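Local coordinates for protein 4'-phospho-dehydrooxetanocin synthase (Bacillus megaterium, PDB 5UL3) that catalyses the radical SAM- and cobalamin-dependent oxidative ring contraction of dAMP to an oxetane aldehyde in the biosynthesis of oxetanocin A, at residues I212-S221 with P232-E240; E545-V556 with P574-T583. All blocks are in the same frame, centred on the assembly; numbering follows the deposited sequence.

Contact 1: residues I212-S221 with P232-E240; sequences IITVGNVIPS and PSLLICDKE. With EDO (1,2-ethanediol), chain B; EDO (1,2-ethanediol), chain U.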
loop_
_atom_site.group_PDB
_atom_site.type_symbol
_atom_site.label_atom_id
_atom_site.label_comp_id
_atom_site.label_asym_id
_atom_site.label_seq_id
_atom_site.Cartn_x
_atom_site.Cartn_y
_atom_site.Cartn_z
ATOM N N ILE A 212 13.061 18.628 17.732
ATOM C CA ILE A 212 11.818 18.924 17.035
ATOM C C ILE A 212 11.068 17.618 16.825
ATOM O O ILE A 212 11.640 16.639 16.329
ATOM C CB ILE A 212 12.118 19.594 15.685
ATOM C CG1 ILE A 212 12.874 20.906 15.883
ATOM C CG2 ILE A 212 10.805 19.799 14.882
ATOM C CD1 ILE A 212 13.383 21.488 14.563
ATOM N N ILE A 213 9.791 17.588 17.207
ATOM C CA ILE A 213 8.959 16.394 17.083
ATOM C C ILE A 213 7.945 16.634 15.974
ATOM O O ILE A 213 7.262 17.666 15.964
ATOM C CB ILE A 213 8.237 16.067 18.401
ATOM C CG1 ILE A 213 9.228 16.063 19.567
ATOM C CG2 ILE A 213 7.547 14.717 18.303
ATOM C CD1 ILE A 213 10.321 15.028 19.425
ATOM N N THR A 214 7.832 15.681 15.052
ATOM C CA THR A 214 6.833 15.779 13.996
ATOM C C THR A 214 6.177 14.415 13.792
ATOM O O THR A 214 6.773 13.374 14.074
ATOM C CB THR A 214 7.458 16.329 12.686
ATOM O OG1 THR A 214 6.457 16.413 11.659
ATOM C CG2 THR A 214 8.611 15.469 12.184
ATOM N N VAL A 215 4.923 14.420 13.334
ATOM C CA VAL A 215 4.259 13.180 12.945
ATOM C C VAL A 215 3.733 13.391 11.535
ATOM O O VAL A 215 3.422 14.517 11.135
ATOM C CB VAL A 215 3.108 12.751 13.883
ATOM C CG1 VAL A 215 3.649 12.285 15.271
ATOM C CG2 VAL A 215 2.082 13.870 14.026
ATOM N N GLY A 216 3.645 12.300 10.779
ATOM C CA GLY A 216 3.139 12.377 9.417
ATOM C C GLY A 216 2.288 11.173 9.083
ATOM O O GLY A 216 1.984 10.357 9.965
ATOM N N ASN A 217 1.958 11.038 7.796
ATOM C CA ASN A 217 1.004 10.066 7.269
ATOM C C ASN A 217 -0.434 10.484 7.591
ATOM O O ASN A 217 -0.684 11.540 8.187
ATOM C CB ASN A 217 1.285 8.642 7.758
ATOM C CG ASN A 217 1.018 7.585 6.685
ATOM O OD1 ASN A 217 0.209 7.797 5.770
ATOM N ND2 ASN A 217 1.702 6.447 6.793
ATOM N N VAL A 218 -1.388 9.660 7.165
ATOM C CA VAL A 218 -2.748 10.150 6.933
ATOM C C VAL A 218 -3.524 10.417 8.230
ATOM O O VAL A 218 -4.390 11.302 8.261
ATOM C CB VAL A 218 -3.499 9.154 6.030
ATOM C CG1 VAL A 218 -3.682 7.827 6.739
ATOM C CG2 VAL A 218 -4.832 9.760 5.564
ATOM N N ILE A 219 -3.223 9.707 9.314
ATOM C CA ILE A 219 -4.045 9.811 10.526
ATOM C C ILE A 219 -3.897 11.188 11.178
ATOM O O ILE A 219 -4.923 11.847 11.411
ATOM C CB ILE A 219 -3.742 8.650 11.495
ATOM C CG1 ILE A 219 -4.386 7.355 10.988
ATOM C CG2 ILE A 219 -4.231 8.949 12.901
ATOM C CD1 ILE A 219 -5.854 7.508 10.644
ATOM N N PRO A 220 -2.686 11.702 11.466
ATOM C CA PRO A 220 -2.609 13.081 11.994
ATOM C C PRO A 220 -2.943 14.147 10.967
ATOM O O PRO A 220 -3.431 15.225 11.340
ATOM C CB PRO A 220 -1.151 13.206 12.472
ATOM C CG PRO A 220 -0.412 12.187 11.695
ATOM C CD PRO A 220 -1.366 11.042 11.482
ATOM N N SER A 221 -2.673 13.897 9.682
ATOM C CA SER A 221 -3.061 14.846 8.641
ATOM C C SER A 221 -4.564 15.090 8.652
ATOM O O SER A 221 -5.026 16.230 8.501
ATOM C CB SER A 221 -2.635 14.322 7.271
ATOM O OG SER A 221 -2.970 15.249 6.244
ATOM N N PRO A 232 0.743 20.333 22.320
ATOM C CA PRO A 232 0.547 21.626 21.642
ATOM C C PRO A 232 1.706 22.045 20.755
ATOM O O PRO A 232 1.477 22.774 19.783
ATOM C CB PRO A 232 0.349 22.611 22.806
ATOM C CG PRO A 232 -0.059 21.765 23.967
ATOM C CD PRO A 232 0.641 20.450 23.786
ATOM N N SER A 233 2.939 21.622 21.049
ATOM C CA SER A 233 4.103 22.033 20.265
ATOM C C SER A 233 4.400 21.106 19.084
ATOM O O SER A 233 5.354 21.360 18.338
ATOM C CB SER A 233 5.343 22.132 21.171
ATOM O OG SER A 233 5.778 20.853 21.584
ATOM N N LEU A 234 3.596 20.066 18.885
ATOM C CA LEU A 234 3.821 19.086 17.828
ATOM C C LEU A 234 3.624 19.723 16.453
ATOM O O LEU A 234 2.768 20.589 16.261
ATOM C CB LEU A 234 2.859 17.910 18.007
ATOM C CG LEU A 234 2.991 16.684 17.101
ATOM C CD1 LEU A 234 4.333 16.006 17.353
ATOM C CD2 LEU A 234 1.851 15.711 17.358
ATOM N N LEU A 235 4.429 19.284 15.488
ATOM C CA LEU A 235 4.300 19.727 14.104
ATOM C C LEU A 235 3.789 18.565 13.268
ATOM O O LEU A 235 4.373 17.482 13.296
ATOM C CB LEU A 235 5.639 20.220 13.559
ATOM C CG LEU A 235 6.353 21.300 14.376
ATOM C CD1 LEU A 235 7.659 21.673 13.711
ATOM C CD2 LEU A 235 5.469 22.523 14.575
ATOM N N ILE A 236 2.706 18.777 12.524
ATOM C CA ILE A 236 2.095 17.701 11.746
ATOM C C ILE A 236 2.411 17.919 10.273
ATOM O O ILE A 236 2.165 19.001 9.733
ATOM C CB ILE A 236 0.574 17.624 11.991
ATOM C CG1 ILE A 236 0.313 17.072 13.397
ATOM C CG2 ILE A 236 -0.103 16.729 10.946
ATOM C CD1 ILE A 236 -1.144 17.078 13.791
ATOM N N CYS A 237 2.965 16.892 9.626
ATOM C CA CYS A 237 3.209 16.930 8.190
ATOM C C CYS A 237 1.919 16.534 7.480
ATOM O O CYS A 237 1.453 15.395 7.622
ATOM C CB CYS A 237 4.346 15.981 7.802
ATOM S SG CYS A 237 4.631 15.894 6.006
ATOM N N ASP A 238 1.347 17.481 6.729
ATOM C CA ASP A 238 0.013 17.309 6.155
ATOM C C ASP A 238 0.006 16.402 4.933
ATOM O O ASP A 238 -0.973 15.684 4.709
ATOM C CB ASP A 238 -0.570 18.671 5.767
ATOM C CG ASP A 238 -0.947 19.516 6.979
ATOM O OD1 ASP A 238 -1.225 18.932 8.045
ATOM O OD2 ASP A 238 -0.979 20.760 6.849
ATOM N N LYS A 239 1.066 16.429 4.128
ATOM C CA LYS A 239 1.078 15.670 2.881
ATOM C C LYS A 239 2.414 14.943 2.717
ATOM O O LYS A 239 2.768 14.101 3.549
ATOM C CB LYS A 239 0.794 16.603 1.696
ATOM C CG LYS A 239 -0.659 17.143 1.745
ATOM C CD LYS A 239 -0.792 18.485 1.075
ATOM C CE LYS A 239 -2.222 19.026 1.295
ATOM N NZ LYS A 239 -2.439 20.294 0.552
ATOM N N GLU A 240 3.143 15.214 1.646
ATOM C CA GLU A 240 4.449 14.566 1.490
ATOM C C GLU A 240 5.432 15.092 2.540
ATOM O O GLU A 240 5.380 16.259 2.945
ATOM C CB GLU A 240 5.018 14.827 0.088
ATOM C CG GLU A 240 4.275 14.082 -1.034
ATOM C CD GLU A 240 4.612 14.630 -2.402
ATOM O OE1 GLU A 240 4.483 15.858 -2.588
ATOM O OE2 GLU A 240 5.016 13.837 -3.282
HETATM C C1 EDO B . -4.210 17.341 4.086
HETATM O O1 EDO B . -5.059 16.328 4.664
HETATM C C2 EDO B . -4.308 18.639 4.891
HETATM O O2 EDO B . -4.052 18.416 6.283
HETATM C C1 EDO U . 3.193 18.176 25.095
HETATM O O1 EDO U . 3.607 17.442 26.257
HETATM C C2 EDO U . 4.335 19.024 24.539
HETATM O O2 EDO U . 3.900 19.756 23.375
HETATM O O HOH W 1 8.013 19.909 17.498
HETATM O O HOH W 2 -3.582 18.727 9.127
#
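The peptide carbonyl of Leu235 is met nearly end-on by one donor of the neighbouring strand and from above its plane by another. Val215 N approaches Leu235 O at 3.1 Å, nearly in line with the C=O bond, while Thr214 OG1 donates to the same oxygen at 2.9 Å from 48° above the carbonyl plane. The hydroxyl gets there because OG1 stands anti to its own backbone N (chi1 180°). A different approach marks Asp238: Ser221 OG donates to Asp238 O at 2.6 Å, in the carbonyl plane and on a lone pair, and that oxygen also accepts from His325, a cobalamin-binding residue.

The ladder is parallel, with bonds from Leu235 N to Ile213 O and from Cys237 N to Val215 O (2.9 Å). On the face of Val215 and Ile236, branch CG2 of Val215 touches Ile236 CG1 at 3.7 Å and also meets Leu234 CD2, whose side chain crosses it at about a right angle. Ile236 CG2 then reaches Pro220 CB at 4.0 Å. Phe227 packs on both Leu234 and Pro220.

Helices 218-222 and 224-230 join the two adjacent parallel strands, which makes this a beta-alpha-beta crossover. Thr214, Gly216, Asn217 and Cys237 all touch bound cobalamin, placing the C-terminal halves of the strands and the loop after 212-216 at the cofactor site of the B12-binding Rossmann fold.

Contact 2: residues E545-V556 with P574-T583; sequences EILMNTPYSRMV and PDMNMGRYAT. With EDO (1,2-ethanediol), chain Y.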
loop_
_atom_site.group_PDB
_atom_site.type_symbol
_atom_site.label_atom_id
_atom_site.label_comp_id
_atom_site.label_asym_id
_atom_site.label_seq_id
_atom_site.Cartn_x
_atom_site.Cartn_y
_atom_site.Cartn_z
ATOM N N GLU A 545 -17.248 1.861 3.964
ATOM C CA GLU A 545 -16.668 2.559 5.103
ATOM C C GLU A 545 -16.356 3.966 4.623
ATOM O O GLU A 545 -15.617 4.148 3.649
ATOM C CB GLU A 545 -15.419 1.839 5.625
ATOM C CG GLU A 545 -15.757 0.533 6.325
ATOM C CD GLU A 545 -14.538 -0.326 6.610
ATOM O OE1 GLU A 545 -13.401 0.158 6.417
ATOM O OE2 GLU A 545 -14.725 -1.492 7.022
ATOM N N ILE A 546 -16.956 4.955 5.269
ATOM C CA ILE A 546 -16.943 6.323 4.775
ATOM C C ILE A 546 -15.798 7.058 5.453
ATOM O O ILE A 546 -15.846 7.326 6.660
ATOM C CB ILE A 546 -18.290 7.012 5.019
ATOM C CG1 ILE A 546 -19.409 6.167 4.404
ATOM C CG2 ILE A 546 -18.280 8.407 4.429
ATOM C CD1 ILE A 546 -20.803 6.733 4.607
ATOM N N LEU A 547 -14.760 7.378 4.684
ATOM C CA LEU A 547 -13.612 8.042 5.275
ATOM C C LEU A 547 -13.861 9.540 5.370
ATOM O O LEU A 547 -14.754 10.093 4.717
ATOM C CB LEU A 547 -12.343 7.769 4.460
ATOM C CG LEU A 547 -11.827 6.331 4.355
ATOM C CD1 LEU A 547 -10.512 6.307 3.601
ATOM C CD2 LEU A 547 -11.671 5.681 5.723
ATOM N N MET A 548 -13.049 10.199 6.198
ATOM C CA MET A 548 -13.082 11.652 6.274
ATOM C C MET A 548 -12.690 12.256 4.930
ATOM O O MET A 548 -11.955 11.651 4.140
ATOM C CB MET A 548 -12.132 12.159 7.372
ATOM C CG MET A 548 -12.446 11.646 8.774
ATOM S SD MET A 548 -11.165 12.106 9.980
ATOM C CE MET A 548 -11.207 13.894 9.835
ATOM N N ASN A 549 -13.206 13.455 4.665
ATOM C CA ASN A 549 -12.819 14.271 3.517
ATOM C C ASN A 549 -13.225 13.663 2.181
ATOM O O ASN A 549 -12.616 13.971 1.149
ATOM C CB ASN A 549 -11.310 14.554 3.514
ATOM C CG ASN A 549 -10.878 15.384 4.700
ATOM O OD1 ASN A 549 -11.581 16.311 5.108
ATOM N ND2 ASN A 549 -9.730 15.050 5.271
ATOM N N THR A 550 -14.262 12.803 2.167
ATOM C CA THR A 550 -14.711 12.199 0.927
ATOM C C THR A 550 -15.955 12.900 0.392
ATOM O O THR A 550 -16.811 13.336 1.166
ATOM C CB THR A 550 -15.060 10.725 1.136
ATOM O OG1 THR A 550 -15.998 10.606 2.219
ATOM C CG2 THR A 550 -13.793 9.910 1.416
ATOM N N PRO A 551 -16.082 12.965 -0.936
ATOM C CA PRO A 551 -17.372 13.353 -1.526
ATOM C C PRO A 551 -18.531 12.537 -0.998
ATOM O O PRO A 551 -19.628 13.079 -0.808
ATOM C CB PRO A 551 -17.144 13.114 -3.028
ATOM C CG PRO A 551 -15.688 13.314 -3.220
ATOM C CD PRO A 551 -15.063 12.722 -1.968
ATOM N N TYR A 552 -18.323 11.241 -0.746
ATOM C CA TYR A 552 -19.426 10.416 -0.258
ATOM C C TYR A 552 -19.895 10.865 1.124
ATOM O O TYR A 552 -21.101 10.856 1.405
ATOM C CB TYR A 552 -19.027 8.939 -0.239
ATOM C CG TYR A 552 -20.215 7.987 -0.198
ATOM C CD1 TYR A 552 -20.789 7.613 1.014
ATOM C CD2 TYR A 552 -20.757 7.464 -1.370
ATOM C CE1 TYR A 552 -21.877 6.740 1.067
ATOM C CE2 TYR A 552 -21.848 6.599 -1.331
ATOM C CZ TYR A 552 -22.398 6.242 -0.110
ATOM O OH TYR A 552 -23.477 5.393 -0.038
ATOM N N SER A 553 -18.969 11.252 2.009
ATOM C CA SER A 553 -19.394 11.750 3.316
ATOM C C SER A 553 -20.229 13.015 3.160
ATOM O O SER A 553 -21.238 13.194 3.854
ATOM C CB SER A 553 -18.194 12.011 4.234
ATOM O OG SER A 553 -17.378 13.083 3.775
ATOM N N ARG A 554 -19.855 13.882 2.224
ATOM C CA ARG A 554 -20.654 15.085 2.006
ATOM C C ARG A 554 -21.996 14.765 1.354
ATOM O O ARG A 554 -22.992 15.444 1.636
ATOM C CB ARG A 554 -19.861 16.092 1.178
ATOM C CG ARG A 554 -18.553 16.486 1.858
ATOM C CD ARG A 554 -17.885 17.687 1.211
ATOM N NE ARG A 554 -17.391 17.407 -0.133
ATOM C CZ ARG A 554 -16.206 16.865 -0.403
ATOM N NH1 ARG A 554 -15.376 16.518 0.580
ATOM N NH2 ARG A 554 -15.846 16.667 -1.665
ATOM N N MET A 555 -22.050 13.736 0.499
ATOM C CA MET A 555 -23.335 13.270 -0.023
ATOM C C MET A 555 -24.232 12.782 1.101
ATOM O O MET A 555 -25.446 13.024 1.093
ATOM C CB MET A 555 -23.120 12.153 -1.047
ATOM C CG MET A 555 -22.405 12.593 -2.306
ATOM S SD MET A 555 -21.618 11.229 -3.211
ATOM C CE MET A 555 -22.986 10.114 -3.503
ATOM N N VAL A 556 -23.653 12.084 2.076
ATOM C CA VAL A 556 -24.427 11.608 3.215
ATOM C C VAL A 556 -24.902 12.787 4.053
ATOM O O VAL A 556 -26.071 12.857 4.451
ATOM C CB VAL A 556 -23.598 10.622 4.051
ATOM C CG1 VAL A 556 -24.235 10.405 5.425
ATOM C CG2 VAL A 556 -23.463 9.316 3.304
ATOM N N PRO A 574 -16.177 12.186 13.324
ATOM C CA PRO A 574 -15.443 11.034 12.797
ATOM C C PRO A 574 -14.588 10.387 13.877
ATOM O O PRO A 574 -14.352 10.949 14.948
ATOM C CB PRO A 574 -14.572 11.651 11.699
ATOM C CG PRO A 574 -14.284 13.020 12.208
ATOM C CD PRO A 574 -15.539 13.461 12.955
ATOM N N ASP A 575 -14.135 9.172 13.578
ATOM C CA ASP A 575 -13.149 8.497 14.411
ATOM C C ASP A 575 -11.757 8.969 14.002
ATOM O O ASP A 575 -11.380 8.875 12.828
ATOM C CB ASP A 575 -13.267 6.981 14.272
ATOM C CG ASP A 575 -12.263 6.232 15.132
ATOM O OD1 ASP A 575 -11.678 6.844 16.048
ATOM O OD2 ASP A 575 -12.062 5.025 14.894
ATOM N N MET A 576 -11.000 9.483 14.973
ATOM C CA MET A 576 -9.647 9.962 14.707
ATOM C C MET A 576 -8.693 8.804 14.421
ATOM O O MET A 576 -7.842 8.889 13.525
ATOM C CB MET A 576 -9.186 10.781 15.910
ATOM C CG MET A 576 -7.887 11.504 15.767
ATOM S SD MET A 576 -6.709 10.980 17.002
ATOM C CE MET A 576 -5.944 9.676 16.065
ATOM N N ASN A 577 -8.831 7.707 15.168
ATOM C CA ASN A 577 -7.936 6.562 15.034
ATOM C C ASN A 577 -8.122 5.839 13.702
ATOM O O ASN A 577 -7.158 5.285 13.160
ATOM C CB ASN A 577 -8.162 5.615 16.222
ATOM C CG ASN A 577 -7.388 4.324 16.104
ATOM O OD1 ASN A 577 -6.159 4.327 16.007
ATOM N ND2 ASN A 577 -8.104 3.202 16.132
ATOM N N MET A 578 -9.338 5.832 13.154
ATOM C CA MET A 578 -9.602 5.145 11.897
ATOM C C MET A 578 -9.905 6.096 10.748
ATOM O O MET A 578 -10.185 5.631 9.633
ATOM C CB MET A 578 -10.753 4.146 12.071
ATOM C CG MET A 578 -10.409 2.963 12.978
ATOM S SD MET A 578 -8.886 2.096 12.496
ATOM C CE MET A 578 -9.278 1.533 10.839
ATOM N N GLY A 579 -9.846 7.406 10.980
ATOM C CA GLY A 579 -10.049 8.376 9.915
ATOM C C GLY A 579 -11.364 8.237 9.183
ATOM O O GLY A 579 -11.429 8.519 7.975
ATOM N N ARG A 580 -12.423 7.815 9.875
ATOM C CA ARG A 580 -13.661 7.491 9.182
ATOM C C ARG A 580 -14.862 7.741 10.080
ATOM O O ARG A 580 -14.759 7.773 11.308
ATOM C CB ARG A 580 -13.682 6.036 8.703
ATOM C CG ARG A 580 -13.847 5.004 9.809
ATOM C CD ARG A 580 -13.607 3.600 9.254
ATOM N NE ARG A 580 -13.701 2.560 10.277
ATOM C CZ ARG A 580 -13.188 1.339 10.147
ATOM N NH1 ARG A 580 -12.535 1.005 9.040
ATOM N NH2 ARG A 580 -13.322 0.455 11.125
ATOM N N TYR A 581 -16.005 7.903 9.434
ATOM C CA TYR A 581 -17.281 8.063 10.106
ATOM C C TYR A 581 -17.920 6.701 10.326
ATOM O O TYR A 581 -17.636 5.738 9.609
ATOM C CB TYR A 581 -18.228 8.930 9.276
ATOM C CG TYR A 581 -17.775 10.346 9.031
ATOM C CD1 TYR A 581 -18.007 11.344 9.973
ATOM C CD2 TYR A 581 -17.143 10.702 7.843
ATOM C CE1 TYR A 581 -17.611 12.648 9.751
ATOM C CE2 TYR A 581 -16.740 12.010 7.611
ATOM C CZ TYR A 581 -16.983 12.978 8.570
ATOM O OH TYR A 581 -16.592 14.281 8.349
ATOM N N ALA A 582 -18.776 6.629 11.340
ATOM C CA ALA A 582 -19.673 5.499 11.535
ATOM C C ALA A 582 -21.059 5.953 11.088
ATOM O O ALA A 582 -21.594 6.926 11.624
ATOM C CB ALA A 582 -19.669 5.042 12.992
ATOM N N THR A 583 -21.614 5.277 10.081
ATOM C CA THR A 583 -22.764 5.779 9.334
ATOM C C THR A 583 -23.829 4.702 9.187
ATOM O O THR A 583 -23.518 3.561 8.822
ATOM C CB THR A 583 -22.340 6.257 7.934
ATOM O OG1 THR A 583 -21.156 7.065 8.032
ATOM C CG2 THR A 583 -23.463 7.064 7.261
HETATM C C1 EDO Y . -14.132 0.830 1.158
HETATM O O1 EDO Y . -15.155 0.662 2.144
HETATM C C2 EDO Y . -14.036 2.298 0.771
HETATM O O2 EDO Y . -13.866 3.099 1.943
HETATM O O HOH W 3 -18.854 4.510 7.624
HETATM O O HOH W 4 -14.594 14.844 6.703
#
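Tyr581 N donates to Ile546 O at 2.8 Å and Met548 N to Gly579 O at 2.9 Å. These two bonds flank Leu547 and Arg580, a non-hydrogen-bonded antiparallel pair, in a very short two-stranded ladder, and Gly579 and Arg580 opposite Asp575 make a G1 beta bulge beside it. A type II turn, Leu547 to Thr550, leads from this ladder into helix 551-563. Thr550 OG1 links the two: it donates to Leu547 O and, as N-cap, accepts from Ser553 N at 3.0 Å.

Apolar groups fill in around the ladder. Met548 crosses Pro574 at about a right angle, CG lying 3.6 Å from Pro574 CB, and Pro574 CB in turn sits over one face of the Tyr581 ring, offset toward its rim. Ser553 CB approaches Tyr581 CE2 obliquely at 3.7 Å. Farther along, Ile546 CD1 packs on Thr583, whose CG2 meets Val556 CG1 tip to tip.

Glu545, a residue that binds S-adenosyl-L-methionine and also touches cobalamin, is held from this side by Arg580. The arginine chain runs extended from CG to NE, and its NH1 forms a salt bridge with Glu545 OE1 at 2.9 Å, the carboxylate and guanidinium planes turned 60° apart.

How the contacts relate
Contact 1 is buried within the parallel part of the mixed sheet in the cobalamin-binding domain, whereas contact 2 is only partly buried, largely loop and turn around a two-stranded ladder. Their chemistry follows: in contact 1 serine and threonine hydroxyls also bond across to carbonyls of the other segment, whereas in contact 2 they bond within their own, and an ion pair on exposed Glu545 and packing on a tyrosine ring are added. Cobalamin touches residues of both. Their centres lie about 20 Å apart, yet they meet directly: Ile219 CD1 of contact 1 packs at 3.6 Å from Asn577 O of contact 2. The same helix, 218-222, brings Phe222 against Met548, so it borders contact 2 too.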